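Local coordinates for fatty acid-binding protein TM_1468 (Thermotoga maritima, PDB 1VPV) that binds long-chain fatty acids such as palmitate and may take part in lipid transport or fatty acid metabolism, at residues 23-28 and 33-38; 99-104 and 138-143; 174-177 and 181-184. All coordinates share one frame; numbering follows the deposited sequence.

Contact 1: residues 23-28 and 33-38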
loop_
_atom_site.group_PDB
_atom_site.type_symbol
_atom_site.label_atom_id
_atom_site.label_comp_id
_atom_site.label_asym_id
_atom_site.label_seq_id
_atom_site.Cartn_x
_atom_site.Cartn_y
_atom_site.Cartn_z
ATOM N N ALA A 23 -2.242 3.137 1.295
ATOM C CA ALA A 23 -2.199 1.761 1.786
ATOM C C ALA A 23 -3.165 0.799 1.077
ATOM O O ALA A 23 -3.000 -0.429 1.199
ATOM C CB ALA A 23 -2.450 1.705 3.325
ATOM N N ASP A 24 -4.167 1.348 0.373
ATOM C CA ASP A 24 -5.139 0.541 -0.372
ATOM C C ASP A 24 -5.648 -0.598 0.520
ATOM O O ASP A 24 -5.643 -1.775 0.130
ATOM C CB ASP A 24 -4.500 -0.037 -1.644
ATOM C CG ASP A 24 -3.984 1.031 -2.597
ATOM O OD1 ASP A 24 -4.518 2.164 -2.584
ATOM O OD2 ASP A 24 -3.050 0.720 -3.401
ATOM N N VAL A 25 -6.065 -0.237 1.727
ATOM C CA VAL A 25 -6.489 -1.194 2.742
ATOM C C VAL A 25 -7.777 -1.907 2.327
ATOM O O VAL A 25 -8.726 -1.252 1.845
ATOM C CB VAL A 25 -6.664 -0.506 4.154
ATOM C CG1 VAL A 25 -7.838 0.473 4.165
ATOM C CG2 VAL A 25 -6.812 -1.559 5.266
ATOM N N PRO A 26 -7.830 -3.250 2.492
ATOM C CA PRO A 26 -9.060 -3.966 2.070
ATOM C C PRO A 26 -10.270 -3.427 2.794
ATOM O O PRO A 26 -10.167 -3.091 3.977
ATOM C CB PRO A 26 -8.770 -5.414 2.446
ATOM C CG PRO A 26 -7.225 -5.487 2.466
ATOM C CD PRO A 26 -6.816 -4.166 3.031
ATOM N N PHE A 27 -11.403 -3.298 2.117
ATOM C CA PHE A 27 -12.525 -2.579 2.747
ATOM C C PHE A 27 -12.900 -3.202 4.080
ATOM O O PHE A 27 -13.138 -2.474 5.039
ATOM C CB PHE A 27 -13.739 -2.447 1.794
ATOM C CG PHE A 27 -13.412 -1.672 0.548
ATOM C CD1 PHE A 27 -13.041 -0.333 0.635
ATOM C CD2 PHE A 27 -13.375 -2.291 -0.692
ATOM C CE1 PHE A 27 -12.662 0.384 -0.508
ATOM C CE2 PHE A 27 -13.019 -1.574 -1.850
ATOM C CZ PHE A 27 -12.659 -0.240 -1.746
ATOM N N SER A 28 -12.935 -4.538 4.148
ATOM C CA SER A 28 -13.491 -5.228 5.313
ATOM C C SER A 28 -12.590 -5.139 6.529
ATOM O O SER A 28 -13.047 -5.296 7.655
ATOM C CB SER A 28 -13.787 -6.695 4.991
ATOM O OG SER A 28 -12.683 -7.320 4.359
ATOM N N TYR A 33 -10.266 -4.933 11.875
ATOM C CA TYR A 33 -9.053 -4.653 12.646
ATOM C C TYR A 33 -9.001 -3.213 13.188
ATOM O O TYR A 33 -7.936 -2.767 13.675
ATOM C CB TYR A 33 -7.789 -4.955 11.810
ATOM C CG TYR A 33 -7.706 -6.399 11.409
ATOM C CD1 TYR A 33 -7.558 -7.403 12.372
ATOM C CD2 TYR A 33 -7.817 -6.779 10.086
ATOM C CE1 TYR A 33 -7.493 -8.750 12.001
ATOM C CE2 TYR A 33 -7.770 -8.112 9.717
ATOM C CZ TYR A 33 -7.599 -9.090 10.671
ATOM O OH TYR A 33 -7.540 -10.408 10.281
ATOM N N ASP A 34 -10.139 -2.512 13.141
ATOM C CA ASP A 34 -10.234 -1.107 13.607
ATOM C C ASP A 34 -9.078 -0.226 13.022
ATOM O O ASP A 34 -8.255 0.375 13.737
ATOM C CB ASP A 34 -10.319 -1.044 15.140
ATOM C CG ASP A 34 -10.711 0.359 15.651
ATOM O OD1 ASP A 34 -11.200 1.158 14.822
ATOM O OD2 ASP A 34 -10.550 0.664 16.861
ATOM N N ILE A 35 -9.013 -0.225 11.694
ATOM C CA ILE A 35 -8.049 0.542 10.962
ATOM C C ILE A 35 -8.832 1.605 10.157
ATOM O O ILE A 35 -9.777 1.285 9.455
ATOM C CB ILE A 35 -7.253 -0.342 10.001
ATOM C CG1 ILE A 35 -6.412 -1.372 10.757
ATOM C CG2 ILE A 35 -6.371 0.505 9.078
ATOM C CD1 ILE A 35 -5.865 -2.459 9.865
ATOM N N ASP A 36 -8.401 2.859 10.274
ATOM C CA ASP A 36 -8.964 3.973 9.558
ATOM C C ASP A 36 -7.997 4.358 8.455
ATOM O O ASP A 36 -6.792 4.080 8.545
ATOM C CB ASP A 36 -9.107 5.137 10.533
ATOM C CG ASP A 36 -10.110 6.199 10.080
ATOM O OD1 ASP A 36 -10.722 6.068 8.991
ATOM O OD2 ASP A 36 -10.263 7.182 10.845
ATOM N N SER A 37 -8.530 5.024 7.437
ATOM C CA SER A 37 -7.773 5.480 6.289
ATOM C C SER A 37 -7.853 7.017 6.167
ATOM O O SER A 37 -8.944 7.576 6.142
ATOM C CB SER A 37 -8.332 4.825 5.015
ATOM O OG SER A 37 -7.426 4.994 3.945
ATOM N N ILE A 38 -6.705 7.697 6.120
ATOM C CA ILE A 38 -6.708 9.152 5.942
ATOM C C ILE A 38 -6.423 9.476 4.473
ATOM O O ILE A 38 -5.448 9.007 3.933
ATOM C CB ILE A 38 -5.725 9.906 6.886
ATOM C CG1 ILE A 38 -5.763 11.398 6.595
ATOM C CG2 ILE A 38 -4.287 9.375 6.781
ATOM C CD1 ILE A 38 -4.995 12.225 7.615
HETATM O O HOH W 1 -6.035 2.753 2.680
#
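The opening beta-alpha-beta crossover of the DegV fold brings Val-25 back over Ile-35 and Ser-37. Strand 15-20 runs into the loop that carries residues 23-28, the short helix 29-32 follows, and strand 35-43 then returns parallel to 15-20 as its neighbour in the sheet. Val-25 is the loop residue that reaches down to the strand, and its two methyls divide the work. Its CG2 meets CG2 of Ile-35 at 4.4 Å, and its CG1 stands 4.5 Å from CB of Ser-37, both at the relaxed end of van der Waals packing. The split follows from chi1 of 68°: CG1 sits between the backbone N and the carbonyl carbon of Val-25, while CG2 takes the place opposite that N.

One water bridges the polar side of the contact. It accepts the backbone N-H of Val-25 (N to water O 3.1 Å) and pairs with OG of Ser-37 at 2.9 Å, so loop and strand, with no direct hydrogen bond to each other, are joined through one solvent molecule. Ser-37 puts its OG opposite its own backbone N (chi1 -166°), which carries the hydroxyl up to that water. The carbonyl O of Val-25 is taken separately, by Arg-54.

Asp-36 turns the other way, its CB directed away from the loop, and its OD2 holds a salt bridge to Arg-86 and a hydrogen bond to Tyr-90. Backbone bonds from Asp-36 to Ile-17 and Val-19 keep the strand in the sheet. The other oxygen of this carboxylate folds back on the chain: OD1 of Asp-36 accepts the N-H of Ser-37 at an N to O distance of 2.9 Å, a bent bond (131°) arriving from above the carboxylate plane.

Contact 2: residues 99-104 and 138-143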
loop_
_atom_site.group_PDB
_atom_site.type_symbol
_atom_site.label_atom_id
_atom_site.label_comp_id
_atom_site.label_asym_id
_atom_site.label_seq_id
_atom_site.Cartn_x
_atom_site.Cartn_y
_atom_site.Cartn_z
ATOM N N LEU A 99 -1.647 4.617 16.538
ATOM C CA LEU A 99 -0.515 4.069 15.823
ATOM C C LEU A 99 -0.699 4.340 14.346
ATOM O O LEU A 99 -1.622 3.811 13.749
ATOM C CB LEU A 99 -0.430 2.560 16.048
ATOM C CG LEU A 99 0.638 1.832 15.211
ATOM C CD1 LEU A 99 2.036 2.290 15.607
ATOM C CD2 LEU A 99 0.510 0.324 15.370
ATOM N N VAL A 100 0.190 5.131 13.754
ATOM C CA VAL A 100 0.124 5.519 12.326
ATOM C C VAL A 100 1.197 4.798 11.493
ATOM O O VAL A 100 2.377 4.829 11.813
ATOM C CB VAL A 100 0.352 7.063 12.154
ATOM C CG1 VAL A 100 0.195 7.494 10.702
ATOM C CG2 VAL A 100 -0.564 7.848 13.060
ATOM N N LEU A 101 0.766 4.172 10.420
ATOM C CA LEU A 101 1.662 3.542 9.445
ATOM C C LEU A 101 1.488 4.268 8.137
ATOM O O LEU A 101 0.392 4.266 7.556
ATOM C CB LEU A 101 1.296 2.052 9.236
ATOM C CG LEU A 101 1.893 1.132 10.289
ATOM C CD1 LEU A 101 1.123 1.269 11.543
ATOM C CD2 LEU A 101 1.904 -0.310 9.852
ATOM N N THR A 102 2.543 4.925 7.686
ATOM C CA THR A 102 2.490 5.665 6.429
ATOM C C THR A 102 3.313 5.013 5.374
ATOM O O THR A 102 4.274 4.291 5.663
ATOM C CB THR A 102 3.036 7.078 6.547
ATOM O OG1 THR A 102 4.469 7.036 6.696
ATOM C CG2 THR A 102 2.367 7.820 7.706
ATOM N N LEU A 103 2.980 5.337 4.138
ATOM C CA LEU A 103 3.862 4.994 3.026
ATOM C C LEU A 103 5.280 5.594 3.206
ATOM O O LEU A 103 5.498 6.547 3.959
ATOM C CB LEU A 103 3.232 5.388 1.673
ATOM C CG LEU A 103 3.306 6.831 1.221
ATOM C CD1 LEU A 103 3.163 6.881 -0.271
ATOM C CD2 LEU A 103 2.288 7.739 1.899
ATOM N N SER A 104 6.225 4.997 2.499
ATOM C CA SER A 104 7.627 5.371 2.563
ATOM C C SER A 104 7.860 6.872 2.601
ATOM O O SER A 104 7.358 7.623 1.745
ATOM C CB SER A 104 8.372 4.802 1.359
ATOM O OG SER A 104 9.650 5.422 1.258
ATOM N N PRO A 138 -0.988 -2.556 4.755
ATOM C CA PRO A 138 -1.919 -3.163 5.708
ATOM C C PRO A 138 -1.419 -4.443 6.371
ATOM O O PRO A 138 -1.962 -4.854 7.404
ATOM C CB PRO A 138 -3.148 -3.490 4.850
ATOM C CG PRO A 138 -2.968 -2.710 3.585
ATOM C CD PRO A 138 -1.521 -2.536 3.393
ATOM N N LEU A 139 -0.436 -5.097 5.765
ATOM C CA LEU A 139 0.080 -6.355 6.305
ATOM C C LEU A 139 0.644 -6.100 7.698
ATOM O O LEU A 139 0.167 -6.693 8.652
ATOM C CB LEU A 139 1.100 -7.040 5.351
ATOM C CG LEU A 139 0.537 -7.505 4.004
ATOM C CD1 LEU A 139 1.606 -7.901 3.040
ATOM C CD2 LEU A 139 -0.447 -8.633 4.192
ATOM N N PRO A 140 1.603 -5.171 7.835
ATOM C CA PRO A 140 2.038 -4.785 9.201
ATOM C C PRO A 140 0.963 -4.189 10.127
ATOM O O PRO A 140 1.116 -4.257 11.345
ATOM C CB PRO A 140 3.168 -3.780 8.951
ATOM C CG PRO A 140 3.045 -3.362 7.540
ATOM C CD PRO A 140 2.386 -4.487 6.800
ATOM N N ALA A 141 -0.107 -3.632 9.575
ATOM C CA ALA A 141 -1.217 -3.133 10.400
ATOM C C ALA A 141 -2.022 -4.242 11.015
ATOM O O ALA A 141 -2.400 -4.163 12.193
ATOM C CB ALA A 141 -2.135 -2.256 9.596
ATOM N N ARG A 142 -2.363 -5.239 10.205
ATOM C CA ARG A 142 -3.020 -6.440 10.709
ATOM C C ARG A 142 -2.207 -7.057 11.827
ATOM O O ARG A 142 -2.749 -7.393 12.885
ATOM C CB ARG A 142 -3.217 -7.470 9.633
ATOM C CG ARG A 142 -3.819 -8.781 10.158
ATOM C CD ARG A 142 -4.387 -9.638 9.057
ATOM N NE ARG A 142 -3.342 -9.958 8.080
ATOM C CZ ARG A 142 -3.542 -10.675 6.976
ATOM N NH1 ARG A 142 -4.730 -11.194 6.705
ATOM N NH2 ARG A 142 -2.532 -10.897 6.144
ATOM N N VAL A 143 -0.916 -7.203 11.581
ATOM C CA VAL A 143 -0.026 -7.864 12.530
ATOM C C VAL A 143 0.022 -7.075 13.819
ATOM O O VAL A 143 -0.013 -7.651 14.871
ATOM C CB VAL A 143 1.411 -8.028 11.956
ATOM C CG1 VAL A 143 2.355 -8.476 13.021
ATOM C CG2 VAL A 143 1.412 -9.050 10.785
#
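Leu-101 pushes a single methyl, CD2, against the helix, and the closest packing is gathered there. This carbon lies 3.8 Å from CB of Pro-140 and 4.0 Å from CG of the same ring, so the leucine tip rests on two ring carbons while the two side chains cross obliquely. It also comes to 3.9 Å from the backbone N of Ala-141. The approach begins at chi1 of Leu-101 (-83°), which turns CG away from the carbonyl carbon and brings it next to the backbone N.

Strand 97-102 lies between strands 15-20 and 125-129 in the parallel part of the DegV sheet, and helix 138-149, reached after strand 125-129, packs on one side of it. Backbone bonding to Leu-18 helps fix Leu-101 in this sheet.

The looser side of the contact is at Ala-141, whose CB is 4.5 Å from CD2 of Leu-101; the CB of Ala-141 also packs on Ile-35. All three touching residues are buried, so the looser side faces more protein. Past the strand the chain leaves the helix behind: Leu-103 touches the bound palmitic acid, and just before it OG1 of Thr-102 donates to the carbonyl O of Leu-103 at 3.0 Å, tilted 32° from the carbonyl plane.

Contact 3: residues 174-177 and 181-184. With PLM (palmitic acid), chain D.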
loop_
_atom_site.group_PDB
_atom_site.type_symbol
_atom_site.label_atom_id
_atom_site.label_comp_id
_atom_site.label_asym_id
_atom_site.label_seq_id
_atom_site.Cartn_x
_atom_site.Cartn_y
_atom_site.Cartn_z
ATOM N N PHE A 174 5.018 -5.558 -8.204
ATOM C CA PHE A 174 3.900 -5.236 -9.123
ATOM C C PHE A 174 4.387 -4.984 -10.540
ATOM O O PHE A 174 5.600 -4.815 -10.779
ATOM C CB PHE A 174 3.080 -4.018 -8.603
ATOM C CG PHE A 174 3.831 -2.698 -8.614
ATOM C CD1 PHE A 174 4.847 -2.433 -7.679
ATOM C CD2 PHE A 174 3.509 -1.711 -9.540
ATOM C CE1 PHE A 174 5.537 -1.178 -7.659
ATOM C CE2 PHE A 174 4.162 -0.484 -9.541
ATOM C CZ PHE A 174 5.202 -0.212 -8.596
ATOM N N TYR A 175 3.445 -4.992 -11.482
ATOM C CA TYR A 175 3.750 -4.619 -12.876
ATOM C C TYR A 175 2.735 -3.664 -13.411
ATOM O O TYR A 175 1.545 -3.740 -13.067
ATOM C CB TYR A 175 3.875 -5.818 -13.798
ATOM C CG TYR A 175 2.599 -6.605 -14.150
ATOM C CD1 TYR A 175 1.647 -6.097 -15.043
ATOM C CD2 TYR A 175 2.393 -7.884 -13.660
ATOM C CE1 TYR A 175 0.521 -6.798 -15.372
ATOM C CE2 TYR A 175 1.251 -8.620 -14.007
ATOM C CZ TYR A 175 0.348 -8.073 -14.866
ATOM O OH TYR A 175 -0.750 -8.787 -15.210
ATOM N N VAL A 176 3.225 -2.756 -14.254
ATOM C CA VAL A 176 2.407 -1.801 -14.968
ATOM C C VAL A 176 2.532 -2.103 -16.456
ATOM O O VAL A 176 3.476 -2.773 -16.882
ATOM C CB VAL A 176 2.864 -0.344 -14.672
ATOM C CG1 VAL A 176 2.705 -0.029 -13.192
ATOM C CG2 VAL A 176 4.293 -0.112 -15.134
ATOM N N SER A 177 1.592 -1.611 -17.249
ATOM C CA SER A 177 1.666 -1.788 -18.689
ATOM C C SER A 177 2.089 -0.512 -19.422
ATOM O O SER A 177 2.508 -0.566 -20.587
ATOM C CB SER A 177 0.336 -2.292 -19.232
ATOM O OG SER A 177 -0.656 -1.295 -19.003
ATOM N N TYR A 181 3.014 6.711 -16.649
ATOM C CA TYR A 181 2.345 7.155 -15.438
ATOM C C TYR A 181 3.328 7.319 -14.285
ATOM O O TYR A 181 3.386 8.388 -13.646
ATOM C CB TYR A 181 1.259 6.178 -15.062
ATOM C CG TYR A 181 -0.015 6.256 -15.907
ATOM C CD1 TYR A 181 -0.172 5.486 -17.041
ATOM C CD2 TYR A 181 -1.091 7.037 -15.502
ATOM C CE1 TYR A 181 -1.354 5.535 -17.774
ATOM C CE2 TYR A 181 -2.260 7.084 -16.226
ATOM C CZ TYR A 181 -2.380 6.348 -17.355
ATOM O OH TYR A 181 -3.528 6.411 -18.073
ATOM N N LEU A 182 4.115 6.282 -14.018
ATOM C CA LEU A 182 5.134 6.380 -12.967
ATOM C C LEU A 182 6.140 7.504 -13.245
ATOM O O LEU A 182 6.517 8.273 -12.344
ATOM C CB LEU A 182 5.861 5.054 -12.811
ATOM C CG LEU A 182 5.093 4.005 -12.004
ATOM C CD1 LEU A 182 5.791 2.671 -12.117
ATOM C CD2 LEU A 182 5.084 4.432 -10.538
ATOM N N VAL A 183 6.554 7.616 -14.503
ATOM C CA VAL A 183 7.485 8.656 -14.863
ATOM C C VAL A 183 6.852 10.020 -14.613
ATOM O O VAL A 183 7.514 10.873 -14.029
ATOM C CB VAL A 183 8.031 8.513 -16.294
ATOM C CG1 VAL A 183 8.862 9.724 -16.674
ATOM C CG2 VAL A 183 8.929 7.262 -16.408
ATOM N N LYS A 184 5.578 10.217 -14.989
ATOM C CA LYS A 184 4.952 11.506 -14.737
ATOM C C LYS A 184 4.798 11.756 -13.262
ATOM O O LYS A 184 4.898 12.893 -12.819
ATOM C CB LYS A 184 3.570 11.649 -15.381
ATOM C CG LYS A 184 2.920 13.033 -15.122
ATOM C CD LYS A 184 1.510 13.110 -15.628
ATOM C CE LYS A 184 0.708 14.227 -14.928
ATOM N NZ LYS A 184 1.015 15.500 -15.530
HETATM C C1 PLM D . 1.911 12.054 -2.370
HETATM O O1 PLM D . 2.462 12.444 -1.299
HETATM O O2 PLM D . 1.535 12.876 -3.267
HETATM C C2 PLM D . 1.685 10.570 -2.546
HETATM C C3 PLM D . 2.715 9.962 -3.476
HETATM C C4 PLM D . 2.376 8.502 -3.746
HETATM C C5 PLM D . 3.383 7.934 -4.741
HETATM C C6 PLM D . 3.112 6.488 -5.068
HETATM C C7 PLM D . 4.151 5.895 -6.007
HETATM C C8 PLM D . 3.647 4.600 -6.636
HETATM C C9 PLM D . 3.681 3.451 -5.652
HETATM C CA PLM D . 3.103 2.179 -6.239
HETATM C CB PLM D . 3.297 1.012 -5.283
HETATM C CC PLM D . 2.465 -0.185 -5.734
HETATM C CD PLM D . 2.753 -1.448 -4.895
HETATM C CE PLM D . 1.777 -2.573 -5.190
HETATM C CF PLM D . 2.161 -3.877 -4.509
HETATM C CG PLM D . 1.675 -3.950 -3.058
#
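Phe-174 and Val-176, on the same side of strand 170-176, meet Leu-182 of helix 180-185 in the wall of the DegV fatty-acid pocket. One methyl of the leucine serves both: CD1 of Leu-182 is 4.2 Å from CG1 of Val-176 and 4.4 Å from CE2 of Phe-174, approaching the ring obliquely. The contact is wholly apolar.

The phenyl ring also faces the lipid. Carbon CC of the palmitic acid stands 3.7 Å above the ring plane, over its centre, an arrangement of the CH-pi kind, and the nearest pair is CD1 of Phe-174 with palmitate CD at 3.6 Å. The tail runs on past the base of the side chain, where CB of Phe-174 is 3.9 Å from palmitate CE. Chi1 of 67° holds CG between the backbone N and the carbonyl carbon, and from that position the ring lies flat along the distal half of the lipid. Leu-182 joins in nearer the carboxylate end of the palmitate: while its CD1 faces the strand, its CD2 lies 4.2 Å from palmitate C8. A serine in place of Phe-174 would probably leave the lipid tail without the flat surface beside it and take from CD1 of Leu-182 one of its partners across the contact, the ring atom CE2.

Further out, Leu-205 and Leu-212 from strands 201-208 and 211-219 each touch both Phe-174 and Leu-182, extending the greasy wall. Backbone hydrogen bonds from Phe-174 to Leu-205 and from Val-176 to Val-203 fix the strand in its sheet. At the far end of the ligand from the phenyl ring, the palmitate is hydrogen-bonded to OG of Ser-108 and OG1 of Thr-75, the two residues known to bind hexadecanoate.

Overall arrangement
All three contacts are made by buried residues, but they serve different parts of the fold. Contacts 1 and 2 belong to the same sheet and touch each other: contact 1 packs against the helix of contact 2, so strand 35-43 and strand 97-102 both rest on helix 138-149. Contact 3 belongs to the other sheet, its centre about 24 Å from that of contact 1 and 23 Å from that of contact 2. Chemically, contact 1 mixes aliphatic packing with a water bridge, contact 2 is aliphatic, and contact 3 adds an aromatic face turned to the ligand. Contact 3 lies farthest from the chain's centre, about 15 Å between centres, on a helix whose Val-183 and Lys-184 are exposed.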